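Local coordinates for protein beta 1-3 glucanase (Clostridium beijerinckii NCIMB 8052, PDB 5H4E) that probably hydrolyses beta-1,3-glucans as a glycoside hydrolase of family 64, at residues Pro161-Tyr172 / Leu361-Asn372. Sequence-based numbering, arbitrary orientation.
Sequences PYNIQLVGNSGY and LHVADPKYAIIN
A classic beta bulge interrupts the antiparallel ladder between strands 162-168 and 366-372 in the five-stranded mixed sheet. Lys367 and Tyr368 both face Val167, whose carbonyl O accepts Lys367 N (2.9 Å) and Tyr368 N (3.2 Å). On the face carrying Val167, Gln165 and Asn163, the Tyr368 ring (CG between backbone N and carbonyl carbon, chi1 67°) lies beside Val167, whose CB sits over one ring face, offset toward the rim, in a CH-pi contact 3.9 Å from the centroid. Further along, Asn372 ND2 donates to Asn163 OD1 (2.9 Å), tilted out of the carbonyl plane; water 1 links that ND2 to Gln165 OE1, and Gln165 NE2 bonds Asn173 OD1 of strand 173-177.

On the other face, Ile164 CG2 and Leu166 CD2 (3.8 Å from Leu361 CB) pack on Leu361 of strand 361-363, while Ala369 CB touches both Ile164 and Leu166. Strand 361-363 pairs with 147-151 in a second sheet, so the contact joins two facing sheets. The Tyr172 ring lies across it, Val363 CB and His362 O over one face, its OH accepting His362 N (3.3 Å). Asp365 holds the 169-171 turn: its backbone O accepts Asn169 N (2.8 Å), and the syn lone pair of OD2 receives Ser170 OG at 2.7 Å.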
loop_
_atom_site.group_PDB
_atom_site.type_symbol
_atom_site.label_atom_id
_atom_site.label_comp_id
_atom_site.label_asym_id
_atom_site.label_seq_id
_atom_site.Cartn_x
_atom_site.Cartn_y
_atom_site.Cartn_z
ATOM N N PRO A 161 -11.197 3.035 -9.238
ATOM C CA PRO A 161 -10.910 4.268 -8.497
ATOM C C PRO A 161 -11.606 4.312 -7.136
ATOM O O PRO A 161 -12.790 3.963 -7.029
ATOM C CB PRO A 161 -11.449 5.362 -9.414
ATOM C CG PRO A 161 -12.486 4.695 -10.245
ATOM C CD PRO A 161 -11.985 3.291 -10.453
ATOM N N TYR A 162 -10.873 4.714 -6.101
ATOM C CA TYR A 162 -11.483 4.885 -4.783
ATOM C C TYR A 162 -10.731 5.931 -3.974
ATOM O O TYR A 162 -9.585 6.264 -4.267
ATOM C CB TYR A 162 -11.579 3.544 -4.020
ATOM C CG TYR A 162 -10.296 2.958 -3.436
ATOM C CD1 TYR A 162 -10.243 2.537 -2.117
ATOM C CD2 TYR A 162 -9.157 2.770 -4.226
ATOM C CE1 TYR A 162 -9.078 1.960 -1.590
ATOM C CE2 TYR A 162 -7.999 2.205 -3.705
ATOM C CZ TYR A 162 -7.966 1.805 -2.391
ATOM O OH TYR A 162 -6.803 1.238 -1.873
ATOM N N ASN A 163 -11.424 6.506 -3.005
ATOM C CA ASN A 163 -10.839 7.572 -2.214
ATOM C C ASN A 163 -11.483 7.504 -0.856
ATOM O O ASN A 163 -12.540 6.876 -0.697
ATOM C CB ASN A 163 -11.038 8.952 -2.888
ATOM C CG ASN A 163 -12.505 9.364 -3.014
ATOM O OD1 ASN A 163 -13.134 9.814 -2.051
ATOM N ND2 ASN A 163 -13.042 9.250 -4.218
ATOM N N ILE A 164 -10.848 8.122 0.133
ATOM C CA ILE A 164 -11.339 8.035 1.488
ATOM C C ILE A 164 -11.444 9.439 2.059
ATOM O O ILE A 164 -10.542 10.262 1.876
ATOM C CB ILE A 164 -10.407 7.149 2.367
ATOM C CG1 ILE A 164 -10.305 5.734 1.770
ATOM C CG2 ILE A 164 -10.873 7.136 3.848
ATOM C CD1 ILE A 164 -9.221 4.873 2.410
ATOM N N GLN A 165 -12.558 9.706 2.727
ATOM C CA GLN A 165 -12.712 10.936 3.501
ATOM C C GLN A 165 -12.621 10.621 4.982
ATOM O O GLN A 165 -13.440 9.873 5.499
ATOM C CB GLN A 165 -14.049 11.611 3.198
ATOM C CG GLN A 165 -14.338 12.827 4.105
ATOM C CD GLN A 165 -15.760 13.351 3.938
ATOM O OE1 GLN A 165 -16.610 12.686 3.344
ATOM N NE2 GLN A 165 -16.017 14.556 4.447
ATOM N N LEU A 166 -11.640 11.195 5.671
ATOM C CA LEU A 166 -11.515 10.973 7.102
ATOM C C LEU A 166 -11.973 12.219 7.837
ATOM O O LEU A 166 -11.526 13.336 7.530
ATOM C CB LEU A 166 -10.067 10.626 7.502
ATOM C CG LEU A 166 -9.831 10.516 9.017
ATOM C CD1 LEU A 166 -10.685 9.394 9.631
ATOM C CD2 LEU A 166 -8.347 10.313 9.356
ATOM N N VAL A 167 -12.862 12.017 8.803
ATOM C CA VAL A 167 -13.454 13.118 9.547
ATOM C C VAL A 167 -13.147 12.956 11.028
ATOM O O VAL A 167 -13.490 11.932 11.638
ATOM C CB VAL A 167 -14.991 13.184 9.341
ATOM C CG1 VAL A 167 -15.602 14.321 10.182
ATOM C CG2 VAL A 167 -15.326 13.341 7.857
ATOM N N GLY A 168 -12.499 13.962 11.601
ATOM C CA GLY A 168 -12.163 13.923 13.009
ATOM C C GLY A 168 -13.289 14.465 13.870
ATOM O O GLY A 168 -14.244 15.047 13.364
ATOM N N ASN A 169 -13.176 14.262 15.181
ATOM C CA ASN A 169 -14.158 14.784 16.124
ATOM C C ASN A 169 -14.107 16.292 16.321
ATOM O O ASN A 169 -15.050 16.876 16.862
ATOM C CB ASN A 169 -13.983 14.107 17.489
ATOM C CG ASN A 169 -14.674 12.762 17.561
ATOM O OD1 ASN A 169 -15.863 12.650 17.269
ATOM N ND2 ASN A 169 -13.933 11.734 17.956
ATOM N N SER A 170 -13.012 16.932 15.919
ATOM C CA SER A 170 -12.827 18.341 16.297
ATOM C C SER A 170 -12.217 19.236 15.225
ATOM O O SER A 170 -11.526 20.212 15.555
ATOM C CB SER A 170 -11.955 18.437 17.558
ATOM O OG SER A 170 -10.640 17.957 17.316
ATOM N N GLY A 171 -12.455 18.917 13.955
ATOM C CA GLY A 171 -12.120 19.849 12.889
ATOM C C GLY A 171 -11.525 19.253 11.628
ATOM O O GLY A 171 -11.661 19.815 10.540
ATOM N N TYR A 172 -10.875 18.105 11.763
ATOM C CA TYR A 172 -10.156 17.497 10.641
ATOM C C TYR A 172 -11.147 16.940 9.629
ATOM O O TYR A 172 -12.071 16.209 9.993
ATOM C CB TYR A 172 -9.236 16.389 11.153
ATOM C CG TYR A 172 -8.375 15.711 10.116
ATOM C CD1 TYR A 172 -8.830 14.583 9.433
ATOM C CD2 TYR A 172 -7.083 16.153 9.865
ATOM C CE1 TYR A 172 -8.043 13.936 8.511
ATOM C CE2 TYR A 172 -6.274 15.506 8.936
ATOM C CZ TYR A 172 -6.770 14.391 8.260
ATOM O OH TYR A 172 -5.985 13.732 7.331
ATOM N N LEU A 361 -4.220 9.486 5.494
ATOM C CA LEU A 361 -5.016 10.378 6.336
ATOM C C LEU A 361 -4.740 10.035 7.793
ATOM O O LEU A 361 -4.608 8.862 8.141
ATOM C CB LEU A 361 -6.515 10.231 6.032
ATOM C CG LEU A 361 -6.959 10.545 4.600
ATOM C CD1 LEU A 361 -8.122 9.657 4.199
ATOM C CD2 LEU A 361 -7.356 11.994 4.491
ATOM N N HIS A 362 -4.659 11.051 8.648
ATOM C CA HIS A 362 -4.344 10.821 10.053
ATOM C C HIS A 362 -4.953 11.888 10.949
ATOM O O HIS A 362 -4.899 13.077 10.624
ATOM C CB HIS A 362 -2.831 10.782 10.255
ATOM C CG HIS A 362 -2.404 10.936 11.681
ATOM N ND1 HIS A 362 -2.705 10.007 12.656
ATOM C CD2 HIS A 362 -1.682 11.905 12.293
ATOM C CE1 HIS A 362 -2.196 10.402 13.809
ATOM N NE2 HIS A 362 -1.569 11.550 13.615
ATOM N N VAL A 363 -5.527 11.460 12.071
ATOM C CA VAL A 363 -5.984 12.398 13.095
ATOM C C VAL A 363 -6.037 11.711 14.460
ATOM O O VAL A 363 -6.297 10.506 14.569
ATOM C CB VAL A 363 -7.374 12.997 12.759
ATOM C CG1 VAL A 363 -8.466 11.967 12.983
ATOM C CG2 VAL A 363 -7.635 14.262 13.597
ATOM N N ALA A 364 -5.775 12.488 15.503
ATOM C CA ALA A 364 -5.696 11.950 16.857
ATOM C C ALA A 364 -7.044 11.424 17.319
ATOM O O ALA A 364 -7.123 10.434 18.052
ATOM C CB ALA A 364 -5.201 13.025 17.825
ATOM N N ASP A 365 -8.099 12.121 16.910
ATOM C CA ASP A 365 -9.440 11.896 17.443
ATOM C C ASP A 365 -10.460 11.596 16.346
ATOM O O ASP A 365 -11.341 12.393 16.076
ATOM C CB ASP A 365 -9.889 13.117 18.266
ATOM C CG ASP A 365 -9.897 14.420 17.451
ATOM O OD1 ASP A 365 -9.150 14.527 16.445
ATOM O OD2 ASP A 365 -10.657 15.345 17.827
ATOM N N PRO A 366 -10.346 10.422 15.718
ATOM C CA PRO A 366 -11.189 10.079 14.570
ATOM C C PRO A 366 -12.653 9.892 14.953
ATOM O O PRO A 366 -12.940 9.356 16.027
ATOM C CB PRO A 366 -10.580 8.757 14.083
ATOM C CG PRO A 366 -10.001 8.155 15.315
ATOM C CD PRO A 366 -9.469 9.307 16.111
ATOM N N LYS A 367 -13.555 10.339 14.079
ATOM C CA LYS A 367 -14.997 10.150 14.242
ATOM C C LYS A 367 -15.504 9.099 13.264
ATOM O O LYS A 367 -16.066 8.074 13.665
ATOM C CB LYS A 367 -15.730 11.471 14.018
ATOM C CG LYS A 367 -17.201 11.463 14.383
ATOM C CD LYS A 367 -17.791 12.835 14.094
ATOM C CE LYS A 367 -19.230 12.948 14.545
ATOM N NZ LYS A 367 -19.630 14.387 14.645
ATOM N N TYR A 368 -15.296 9.349 11.976
ATOM C CA TYR A 368 -15.665 8.361 10.969
ATOM C C TYR A 368 -14.894 8.591 9.676
ATOM O O TYR A 368 -14.301 9.658 9.479
ATOM C CB TYR A 368 -17.182 8.387 10.698
ATOM C CG TYR A 368 -17.681 9.663 10.041
ATOM C CD1 TYR A 368 -18.187 10.711 10.808
ATOM C CD2 TYR A 368 -17.667 9.810 8.656
ATOM C CE1 TYR A 368 -18.646 11.871 10.220
ATOM C CE2 TYR A 368 -18.120 10.983 8.057
ATOM C CZ TYR A 368 -18.610 12.002 8.849
ATOM O OH TYR A 368 -19.067 13.164 8.267
ATOM N N ALA A 369 -14.923 7.587 8.796
ATOM C CA ALA A 369 -14.406 7.745 7.437
ATOM C C ALA A 369 -15.425 7.259 6.422
ATOM O O ALA A 369 -16.195 6.336 6.691
ATOM C CB ALA A 369 -13.065 6.996 7.253
ATOM N N ILE A 370 -15.453 7.915 5.266
ATOM C CA ILE A 370 -16.247 7.441 4.138
ATOM C C ILE A 370 -15.327 6.788 3.112
ATOM O O ILE A 370 -14.358 7.408 2.668
ATOM C CB ILE A 370 -17.016 8.574 3.418
ATOM C CG1 ILE A 370 -17.902 9.383 4.380
ATOM C CG2 ILE A 370 -17.797 8.003 2.235
ATOM C CD1 ILE A 370 -18.989 8.595 5.023
ATOM N N ILE A 371 -15.622 5.552 2.727
ATOM C CA ILE A 371 -14.826 4.919 1.686
ATOM C C ILE A 371 -15.637 4.909 0.402
ATOM O O ILE A 371 -16.612 4.171 0.247
ATOM C CB ILE A 371 -14.374 3.526 2.101
ATOM C CG1 ILE A 371 -13.650 3.646 3.453
ATOM C CG2 ILE A 371 -13.430 2.931 1.052
ATOM C CD1 ILE A 371 -13.338 2.333 4.107
ATOM N N ASN A 372 -15.227 5.797 -0.494
ATOM C CA ASN A 372 -15.900 6.031 -1.754
ATOM C C ASN A 372 -15.377 5.105 -2.826
ATOM O O ASN A 372 -14.277 5.304 -3.323
ATOM C CB ASN A 372 -15.703 7.480 -2.197
ATOM C CG ASN A 372 -16.408 8.460 -1.295
ATOM O OD1 ASN A 372 -17.642 8.475 -1.215
ATOM N ND2 ASN A 372 -15.637 9.283 -0.606
HETATM O O HOH W 1 -16.560 11.772 0.642
HETATM O O HOH W 2 -17.752 15.942 16.681
HETATM O O HOH W 3 -10.439 16.220 14.603
#